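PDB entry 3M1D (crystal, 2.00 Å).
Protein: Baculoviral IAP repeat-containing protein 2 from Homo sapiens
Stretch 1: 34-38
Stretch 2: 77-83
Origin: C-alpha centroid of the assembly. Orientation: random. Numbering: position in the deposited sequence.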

# COMPACT_ATOMS: atom_id res chain seq x y z
N ALA A 34 3.06 -0.14 2.87
CA ALA A 34 4.23 0.18 2.05
C ALA A 34 4.82 -1.08 1.41
O ALA A 34 5.24 -1.06 0.24
N ARG A 35 4.85 -2.17 2.17
CA ARG A 35 5.33 -3.44 1.66
C ARG A 35 4.44 -3.96 0.53
O ARG A 35 4.92 -4.62 -0.38
N ALA A 36 3.14 -3.66 0.61
CA ALA A 36 2.21 -4.09 -0.44
C ALA A 36 2.26 -3.18 -1.67
O ALA A 36 1.49 -3.36 -2.61
N GLY A 37 3.17 -2.21 -1.66
CA GLY A 37 3.40 -1.33 -2.80
C GLY A 37 2.69 -0.00 -2.70
O GLY A 37 2.74 0.80 -3.63
N PHE A 38 2.03 0.25 -1.57
CA PHE A 38 1.21 1.45 -1.47
C PHE A 38 1.92 2.61 -0.80
O PHE A 38 2.57 2.43 0.22
N SER A 77 2.52 -5.70 -12.11
CA SER A 77 3.77 -6.47 -12.10
C SER A 77 4.36 -6.56 -10.70
O SER A 77 4.93 -7.58 -10.33
N PHE A 78 4.27 -5.48 -9.93
CA PHE A 78 4.83 -5.52 -8.59
C PHE A 78 4.12 -6.58 -7.74
O PHE A 78 4.77 -7.48 -7.20
N ILE A 79 2.80 -6.48 -7.62
CA ILE A 79 2.07 -7.43 -6.79
C ILE A 79 2.28 -8.88 -7.26
O ILE A 79 2.31 -9.79 -6.44
N GLN A 80 2.46 -9.08 -8.57
CA GLN A 80 2.72 -10.43 -9.11
C GLN A 80 4.08 -10.95 -8.65
O GLN A 80 4.22 -12.12 -8.30
N ASN A 81 5.08 -10.08 -8.68
CA ASN A 81 6.43 -10.48 -8.32
C ASN A 81 6.61 -10.60 -6.81
O ASN A 81 7.42 -11.39 -6.33
N LEU A 82 5.86 -9.81 -6.07
CA LEU A 82 5.93 -9.83 -4.62
C LEU A 82 5.45 -11.18 -4.11
O LEU A 82 6.06 -11.79 -3.23
N VAL A 83 4.35 -11.64 -4.69
CA VAL A 83 3.66 -12.85 -4.26
C VAL A 83 4.27 -14.14 -4.85
O VAL A 83 4.04 -15.24 -4.34

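The end of one helix and the residues that follow it (34-38) meet a helical stretch, 77-83, in a small contact that buries 150 Å² in total. Phe 78 is its centre. Its CA-to-CB bond points toward the first stretch, and with chi1 in t (171°) and chi2 at 82° the ring reaches the backbone where the chain leaves the helix. The carbonyl oxygens of Arg 35 and Ala 36 lie at the ring edge, near its plane, with Arg 35 O 3.5 Å from Phe 78 CZ and Ala 36 O 3.5 Å from Phe 78 CE2.

Gly 37 ends the helix in a Schellman motif, with positive phi and Gly 37 N bonded to Ala 34 O (3.0 Å). Gly 37 CA sits 3.5 Å from Phe 78 CE2; a CB on Gly 37 would fall 2.8 Å from Phe 78 CE2.

Ala 36 contributes mainly backbone, since its CB points away. Ala 36 O also meets Ile 79 CD1 at 4.0 Å, brought near by chi1 t and chi2 p. One turn on from Phe 78, Leu 82 (t, p) points toward the first stretch and places Leu 82 CD2 3.5 Å from Arg 35 O. Arg 35 (m, t, t) starts sideways, and the end of its side chain leads off from the contact. No hydrogen bond joins the stretches, so the contact rests on packing.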

# COMPACT_ATOMS: atom_id res chain seq x y z
CB ALA A 34 5.29 0.92 2.89
CB ARG A 35 5.39 -4.50 2.77
CG ARG A 35 6.41 -4.19 3.85
CD ARG A 35 6.43 -5.27 4.94
NE ARG A 35 7.21 -4.84 6.10
CZ ARG A 35 7.26 -5.50 7.26
NH1 ARG A 35 6.57 -6.62 7.41
NH2 ARG A 35 7.99 -5.03 8.27
CB ALA A 36 0.79 -4.21 0.10
CB PHE A 38 -0.08 1.14 -0.69
CG PHE A 38 -1.00 0.19 -1.41
CD1 PHE A 38 -1.72 0.61 -2.52
CD2 PHE A 38 -1.17 -1.11 -0.96
CE1 PHE A 38 -2.58 -0.25 -3.18
CE2 PHE A 38 -2.03 -1.97 -1.61
CZ PHE A 38 -2.74 -1.54 -2.73
CB SER A 77 4.81 -5.85 -13.04
OG SER A 77 4.36 -5.85 -14.37
CB PHE A 78 4.76 -4.16 -7.90
CG PHE A 78 5.13 -4.22 -6.45
CD1 PHE A 78 6.46 -4.22 -6.06
CD2 PHE A 78 4.15 -4.31 -5.47
CE1 PHE A 78 6.82 -4.29 -4.71
CE2 PHE A 78 4.50 -4.39 -4.12
CZ PHE A 78 5.83 -4.38 -3.75
CB ILE A 79 0.56 -7.09 -6.64
CG1 ILE A 79 0.02 -7.63 -5.31
CG2 ILE A 79 -0.25 -7.65 -7.80
CD1 ILE A 79 0.73 -7.06 -4.07
CB GLN A 80 2.66 -10.43 -10.63
CG GLN A 80 1.28 -10.37 -11.25
CD GLN A 80 1.35 -10.20 -12.77
OE1 GLN A 80 0.32 -10.17 -13.46
NE2 GLN A 80 2.56 -10.10 -13.29
CB ASN A 81 7.45 -9.52 -8.92
CG ASN A 81 7.53 -9.63 -10.43
OD1 ASN A 81 7.19 -10.66 -11.01
ND2 ASN A 81 7.98 -8.55 -11.08
CB LEU A 82 5.05 -8.72 -4.04
CG LEU A 82 5.14 -8.57 -2.53
CD1 LEU A 82 6.54 -8.11 -2.17
CD2 LEU A 82 4.08 -7.60 -2.02
CB VAL A 83 2.15 -12.74 -4.60
CG1 VAL A 83 1.48 -14.10 -4.72
CG2 VAL A 83 1.45 -11.88 -3.54